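Side-chain contacts in alanine dehydrogenase/pyridine nucleotide transhydrogenase (Mycobacterium smegmatis str. MC2 155, PDB 3P2Y), which probably transfers hydride between NADH and NADP as the soluble nucleotide-binding subunit of a proton-translocating transhydrogenase: residues 68-71 and 72-76; 132-135 and 136-139; 362-366 and 367-371. All coordinates share one frame; numbering follows the deposited sequence.

Interaction 1. Residues 68-71 and 72-76; sequences SDAD and YERAG. With CA (calcium ion), chain C.
Asp71 and Arg74, one helical turn apart, form a salt bridge: Arg74 NH2 reaches Asp71 OD1 at 2.8 Å. The donor lies above the carboxylate plane, while OD1 stays close to the guanidinium plane, the two planes standing 71° apart. The arginine chain bends at chi3 (-73°), and one face of the guanidinium lies over Ala70 O. Water 2 makes a second link, donating to Asp71 OD1 and accepting from Arg74 NE. Glu73 N to Asp69 O and Arg74 N to Ala70 O (both 2.9 Å) are regular helical bonds. Ser68 and Asp71 form a capping box at the start of helix 69-74, the helix of the beta-alpha-beta unit between strands 54-57 and 78-79: Ser68 N donates to Asp71 OD2 (2.8 Å) and Asp71 N to Ser68 OG (3.1 Å). Asp71 thus uses one carboxylate oxygen for the cap and the other for the arginine. At the far end Gly76, with positive phi, closes a Schellman motif, and its carbonyl O binds a calcium ion at 2.3 Å alongside three waters. Tyr72 packs on Val45 and Ile79, its OH bonded to Leu40 O.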
loop_
_atom_site.group_PDB
_atom_site.type_symbol
_atom_site.label_atom_id
_atom_site.label_comp_id
_atom_site.label_asym_id
_atom_site.label_seq_id
_atom_site.Cartn_x
_atom_site.Cartn_y
_atom_site.Cartn_z
ATOM N N SER A 68 18.389 14.858 -7.177
ATOM C CA SER A 68 19.865 14.874 -7.150
ATOM C C SER A 68 20.389 16.271 -6.866
ATOM O O SER A 68 19.649 17.269 -6.951
ATOM C CB SER A 68 20.426 14.388 -8.493
ATOM O OG SER A 68 20.000 15.309 -9.476
ATOM N N ASP A 69 21.689 16.371 -6.568
ATOM C CA ASP A 69 22.316 17.681 -6.401
ATOM C C ASP A 69 22.140 18.457 -7.712
ATOM O O ASP A 69 21.909 19.672 -7.693
ATOM C CB ASP A 69 23.821 17.531 -6.129
ATOM C CG ASP A 69 24.139 17.120 -4.696
ATOM O OD1 ASP A 69 23.216 16.860 -3.895
ATOM O OD2 ASP A 69 25.350 17.010 -4.395
ATOM N N ALA A 70 22.251 17.751 -8.853
ATOM C CA ALA A 70 22.095 18.428 -10.161
ATOM C C ALA A 70 20.705 19.049 -10.317
ATOM O O ALA A 70 20.581 20.107 -10.917
ATOM C CB ALA A 70 22.402 17.482 -11.336
ATOM N N ASP A 71 19.671 18.414 -9.759
ATOM C CA ASP A 71 18.312 18.986 -9.826
ATOM C C ASP A 71 18.283 20.343 -9.141
ATOM O O ASP A 71 17.727 21.323 -9.661
ATOM C CB ASP A 71 17.284 18.070 -9.167
ATOM C CG ASP A 71 17.046 16.812 -9.941
ATOM O OD1 ASP A 71 17.162 16.833 -11.201
ATOM O OD2 ASP A 71 16.735 15.791 -9.290
ATOM N N TYR A 72 18.907 20.408 -7.968
ATOM C CA TYR A 72 19.028 21.686 -7.251
ATOM C C TYR A 72 19.867 22.737 -7.971
ATOM O O TYR A 72 19.482 23.896 -8.017
ATOM C CB TYR A 72 19.503 21.475 -5.808
ATOM C CG TYR A 72 18.397 20.882 -4.936
ATOM C CD1 TYR A 72 17.349 21.688 -4.454
ATOM C CD2 TYR A 72 18.420 19.537 -4.579
ATOM C CE1 TYR A 72 16.338 21.130 -3.624
ATOM C CE2 TYR A 72 17.415 18.974 -3.769
ATOM C CZ TYR A 72 16.395 19.781 -3.291
ATOM O OH TYR A 72 15.424 19.218 -2.491
ATOM N N GLU A 73 20.998 22.339 -8.541
ATOM C CA GLU A 73 21.836 23.274 -9.295
ATOM C C GLU A 73 21.071 23.816 -10.519
ATOM O O GLU A 73 21.164 25.021 -10.822
ATOM C CB GLU A 73 23.138 22.608 -9.733
ATOM C CG GLU A 73 24.092 22.347 -8.569
ATOM C CD GLU A 73 25.308 21.542 -8.974
ATOM O OE1 GLU A 73 25.197 20.655 -9.853
ATOM O OE2 GLU A 73 26.362 21.767 -8.372
ATOM N N ARG A 74 20.317 22.941 -11.185
ATOM C CA ARG A 74 19.455 23.364 -12.312
ATOM C C ARG A 74 18.392 24.386 -11.906
ATOM O O ARG A 74 17.955 25.214 -12.734
ATOM C CB ARG A 74 18.792 22.162 -13.003
ATOM C CG ARG A 74 19.709 21.432 -14.036
ATOM C CD ARG A 74 18.948 20.357 -14.855
ATOM N NE ARG A 74 18.642 19.170 -14.049
ATOM C CZ ARG A 74 19.486 18.152 -13.870
ATOM N NH1 ARG A 74 20.688 18.164 -14.446
ATOM N NH2 ARG A 74 19.134 17.121 -13.104
ATOM N N ALA A 75 17.986 24.340 -10.630
ATOM C CA ALA A 75 17.007 25.281 -10.069
ATOM C C ALA A 75 17.667 26.549 -9.545
ATOM O O ALA A 75 17.004 27.414 -8.952
ATOM C CB ALA A 75 16.216 24.608 -8.949
ATOM N N GLY A 76 18.981 26.663 -9.726
ATOM C CA GLY A 76 19.690 27.874 -9.350
ATOM C C GLY A 76 20.407 27.819 -8.017
ATOM O O GLY A 76 21.057 28.799 -7.629
HETATM CA CA CA C . 21.878 30.907 -7.138
HETATM O O HOH W 1 19.612 14.388 -11.921
HETATM O O HOH W 2 16.144 19.055 -12.860
HETATM O O HOH W 3 20.855 31.575 -9.053
HETATM O O HOH W 4 22.573 30.231 -5.098
HETATM O O HOH W 5 19.706 30.785 -5.895
#

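Interaction 2. Residues 132-135 and 136-139; sequences FAME and SIPR
Ser136 N turns back to Ala133 O at 2.9 Å, and Ile137 N follows with a weak, longer bond to Met134 O (3.3 Å), so the chain leaves strand 130-133 through a short 3-10 turn. Ile137 and Ser136 carry the side-chain contact. Ile137 CG1 lies 3.3 Å from Met134 O, close to the oxygen that its own N-H meets in the weak bond, and chi1 of -64° puts CG1 beside the backbone N, on the side of that carbonyl. Met134 brings its methyl CE to 4.2 Å from Ile137 CG1, a loose apolar touch; its side chain also packs on Ile109, Tyr343 and Asn346. Ser136 lies alongside Ala133: its OG comes to 3.9 Å from Ala133 CB, a van der Waals approach, and its CB sits 3.5 Å from Ala133 O. Glu135 points the other way. Its chain bends at chi2 (97°), and the carboxylate takes the backbone N-H groups of Leu112 and Ala113, one on each oxygen, which ties the turn to the chain just after strand 107-110. Water 6 donates to Glu135 O (2.8 Å) and to Ile137 O (2.5 Å), bridging two carbonyls. This turn carries the chain off the outermost strand of the parallel N-terminal sheet. Its chemistry is mainly backbone to backbone: the hydrogen bonds within the turn use peptide groups, and the side chains add one apolar touch, Met134 with Ile137, and van der Waals approaches, chiefly to carbonyl oxygens. The one carboxylate is spent on two peptide N-H groups outside, donors that would favour its charged form and fix its orientation.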
loop_
_atom_site.group_PDB
_atom_site.type_symbol
_atom_site.label_atom_id
_atom_site.label_comp_id
_atom_site.label_asym_id
_atom_site.label_seq_id
_atom_site.Cartn_x
_atom_site.Cartn_y
_atom_site.Cartn_z
ATOM N N PHE A 132 11.230 30.286 14.044
ATOM C CA PHE A 132 9.782 30.245 13.845
ATOM C C PHE A 132 9.378 28.797 13.753
ATOM O O PHE A 132 9.902 28.086 12.915
ATOM C CB PHE A 132 9.383 30.991 12.570
ATOM C CG PHE A 132 9.741 32.465 12.605
ATOM C CD1 PHE A 132 8.825 33.390 13.098
ATOM C CD2 PHE A 132 11.006 32.904 12.206
ATOM C CE1 PHE A 132 9.148 34.762 13.155
ATOM C CE2 PHE A 132 11.358 34.269 12.282
ATOM C CZ PHE A 132 10.410 35.192 12.748
ATOM N N ALA A 133 8.480 28.369 14.636
ATOM C CA ALA A 133 7.977 26.973 14.670
ATOM C C ALA A 133 6.756 26.841 13.754
ATOM O O ALA A 133 5.729 27.536 13.937
ATOM C CB ALA A 133 7.579 26.583 16.104
ATOM N N MET A 134 6.838 25.939 12.786
ATOM C CA MET A 134 5.717 25.768 11.870
ATOM C C MET A 134 4.473 25.251 12.615
ATOM O O MET A 134 3.352 25.545 12.210
ATOM C CB MET A 134 6.109 24.855 10.703
ATOM C CG MET A 134 7.199 25.463 9.762
ATOM S SD MET A 134 6.702 27.055 9.014
ATOM C CE MET A 134 5.387 26.488 7.892
ATOM N N GLU A 135 4.668 24.529 13.717
ATOM C CA GLU A 135 3.526 24.062 14.518
ATOM C C GLU A 135 2.750 25.223 15.136
ATOM O O GLU A 135 1.581 25.049 15.526
ATOM C CB GLU A 135 3.986 23.137 15.670
ATOM C CG GLU A 135 4.798 21.907 15.263
ATOM C CD GLU A 135 6.315 22.129 15.387
ATOM O OE1 GLU A 135 6.797 23.256 15.123
ATOM O OE2 GLU A 135 7.032 21.155 15.694
ATOM N N SER A 136 3.398 26.383 15.263
ATOM C CA SER A 136 2.835 27.549 15.959
ATOM C C SER A 136 2.242 28.592 15.013
ATOM O O SER A 136 1.811 29.665 15.473
ATOM C CB SER A 136 3.876 28.195 16.890
ATOM O OG SER A 136 4.234 27.271 17.934
ATOM N N ILE A 137 2.188 28.274 13.712
ATOM C CA ILE A 137 1.479 29.110 12.740
ATOM C C ILE A 137 0.012 29.154 13.193
ATOM O O ILE A 137 -0.610 28.118 13.391
ATOM C CB ILE A 137 1.573 28.526 11.290
ATOM C CG1 ILE A 137 3.033 28.515 10.790
ATOM C CG2 ILE A 137 0.674 29.324 10.301
ATOM C CD1 ILE A 137 3.589 29.882 10.498
ATOM N N PRO A 138 -0.526 30.360 13.406
ATOM C CA PRO A 138 -1.890 30.399 13.947
ATOM C C PRO A 138 -2.915 29.969 12.910
ATOM O O PRO A 138 -2.681 30.128 11.694
ATOM C CB PRO A 138 -2.071 31.871 14.369
ATOM C CG PRO A 138 -1.047 32.638 13.631
ATOM C CD PRO A 138 0.098 31.691 13.334
ATOM N N ARG A 139 -4.037 29.420 13.395
ATOM C CA ARG A 139 -5.080 28.924 12.511
ATOM C C ARG A 139 -6.002 30.078 12.140
ATOM O O ARG A 139 -7.119 30.183 12.638
ATOM C CB ARG A 139 -5.876 27.806 13.188
HETATM O O HOH W 6 -0.830 26.406 15.267
#

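Interaction 3. Residues 362-366 and 367-371; sequences PDFTD and EIVAA
Val369 pushes its CG1 methyl against the ring of Phe364, 3.7 Å from CD1, the two side chains crossing at about a right angle. The same methyl touches Pro362 CB at 3.9 Å; CG1 stands anti to the backbone N (chi1 175°), on the side of Phe364 and Pro362. The edge of the Phe364 ring faces Ala370 CA, and Arg376 makes a cation-pi contact with that ring. Asp366 is the N-cap of helix 367-372: its OD1 accepts from Ile368 N at 2.9 Å, nearly along the C-O axis, while its carbonyl O accepts from Ala370 N at 2.9 Å and begins the helical ladder. Ahead of the cap, Asp363 OD1 accepts from Thr365 N (2.9 Å) in an Asx turn and from Thr365 OG1 (2.7 Å), both donors on the same face of the carboxylate, and a type I beta turn runs from Asp363 to Asp366. Arg142 forms a salt bridge with Asp366 OD2 and, in the conformer described, another with Glu367 OE1, which would ease any repulsion between these acids. Ile368 and Asp366 rest on Leu353 of helix 336-354, while Val369 and Pro362 meet Phe132 of strand 130-133.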
loop_
_atom_site.group_PDB
_atom_site.type_symbol
_atom_site.label_atom_id
_atom_site.label_comp_id
_atom_site.label_asym_id
_atom_site.label_seq_id
_atom_site.Cartn_x
_atom_site.Cartn_y
_atom_site.Cartn_z
ATOM N N PRO A 362 11.580 40.579 9.919
ATOM C CA PRO A 362 10.291 40.156 10.484
ATOM C C PRO A 362 9.537 41.301 11.159
ATOM O O PRO A 362 10.120 42.042 11.964
ATOM C CB PRO A 362 10.680 39.100 11.526
ATOM C CG PRO A 362 12.063 38.622 11.115
ATOM C CD PRO A 362 12.721 39.841 10.504
ATOM N N ASP A 363 8.257 41.437 10.828
ATOM C CA ASP A 363 7.420 42.479 11.422
ATOM C C ASP A 363 6.637 41.854 12.554
ATOM O O ASP A 363 5.681 41.133 12.314
ATOM C CB ASP A 363 6.471 43.064 10.374
ATOM C CG ASP A 363 5.507 44.094 10.963
ATOM O OD1 ASP A 363 5.550 44.353 12.182
ATOM O OD2 ASP A 363 4.698 44.641 10.191
ATOM N N PHE A 364 7.042 42.127 13.790
ATOM C CA PHE A 364 6.421 41.468 14.931
ATOM C C PHE A 364 5.036 41.979 15.318
ATOM O O PHE A 364 4.422 41.456 16.247
ATOM C CB PHE A 364 7.380 41.404 16.126
ATOM C CG PHE A 364 8.512 40.445 15.920
ATOM C CD1 PHE A 364 8.301 39.071 16.054
ATOM C CD2 PHE A 364 9.775 40.904 15.563
ATOM C CE1 PHE A 364 9.342 38.168 15.842
ATOM C CE2 PHE A 364 10.828 40.008 15.356
ATOM C CZ PHE A 364 10.597 38.628 15.492
ATOM N N THR A 365 4.523 42.955 14.566
ATOM C CA THR A 365 3.142 43.414 14.721
ATOM C C THR A 365 2.221 42.556 13.889
ATOM O O THR A 365 1.003 42.620 14.014
ATOM C CB THR A 365 2.964 44.906 14.351
ATOM O OG1 THR A 365 3.115 45.089 12.934
ATOM C CG2 THR A 365 3.976 45.753 15.095
ATOM N N ASP A 366 2.819 41.742 13.032
ATOM C CA ASP A 366 2.052 40.774 12.261
ATOM C C ASP A 366 1.842 39.545 13.153
ATOM O O ASP A 366 2.810 38.909 13.579
ATOM C CB ASP A 366 2.814 40.426 10.987
ATOM C CG ASP A 366 2.069 39.408 10.106
ATOM O OD1 ASP A 366 1.424 38.487 10.662
ATOM O OD2 ASP A 366 2.167 39.541 8.860
ATOM N N GLU A 367 0.566 39.239 13.403
ATOM C CA GLU A 367 0.123 38.162 14.284
ATOM C C GLU A 367 0.760 36.790 13.976
ATOM O O GLU A 367 1.016 35.985 14.864
ATOM C CB GLU A 367 -1.403 38.071 14.187
ATOM C CG GLU A 367 -1.946 38.004 12.735
ATOM C CD GLU A 367 -2.362 39.348 12.118
ATOM O OE1 GLU A 367 -3.167 39.289 11.161
ATOM O OE2 GLU A 367 -1.894 40.436 12.559
ATOM N N ILE A 368 0.995 36.525 12.699
ATOM C CA ILE A 368 1.548 35.232 12.270
ATOM C C ILE A 368 3.006 35.136 12.707
ATOM O O ILE A 368 3.453 34.098 13.215
ATOM C CB ILE A 368 1.439 35.032 10.718
ATOM C CG1 ILE A 368 -0.032 34.920 10.294
ATOM C CG2 ILE A 368 2.256 33.796 10.266
ATOM C CD1 ILE A 368 -0.271 34.904 8.787
ATOM N N VAL A 369 3.731 36.229 12.484
ATOM C CA VAL A 369 5.133 36.342 12.834
ATOM C C VAL A 369 5.315 36.272 14.360
ATOM O O VAL A 369 6.148 35.517 14.867
ATOM C CB VAL A 369 5.724 37.666 12.233
ATOM C CG1 VAL A 369 7.190 37.884 12.693
ATOM C CG2 VAL A 369 5.591 37.665 10.682
ATOM N N ALA A 370 4.521 37.054 15.096
ATOM C CA ALA A 370 4.602 37.053 16.551
ATOM C C ALA A 370 4.214 35.694 17.172
ATOM O O ALA A 370 4.898 35.223 18.092
ATOM C CB ALA A 370 3.735 38.181 17.129
ATOM N N ALA A 371 3.145 35.080 16.666
ATOM C CA ALA A 371 2.647 33.810 17.226
ATOM C C ALA A 371 3.587 32.637 16.953
ATOM O O ALA A 371 3.726 31.741 17.794
ATOM C CB ALA A 371 1.244 33.485 16.710
#

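In the fold
From the N terminus the three contacts come in series; each joins two adjoining segments, so none encloses a long loop and none nests in or crosses another. Interaction 1 caps helix 69-74 near strand 78-79, one edge of the parallel sheet, and stands apart, its centre 29 Å from that of interaction 2 and 33 Å from that of interaction 3. Interaction 2 turns the chain off strand 130-133 at the other edge. Interaction 3, far along the sequence, starts helix 367-372 and packs directly against interaction 2: Ser136 CB lies 3.7 Å from Ala371 O, and Pro138 rests on Ile368 and Ala371. Helix 367-372 thus packs beside the 130-133 edge of the N-terminal sheet.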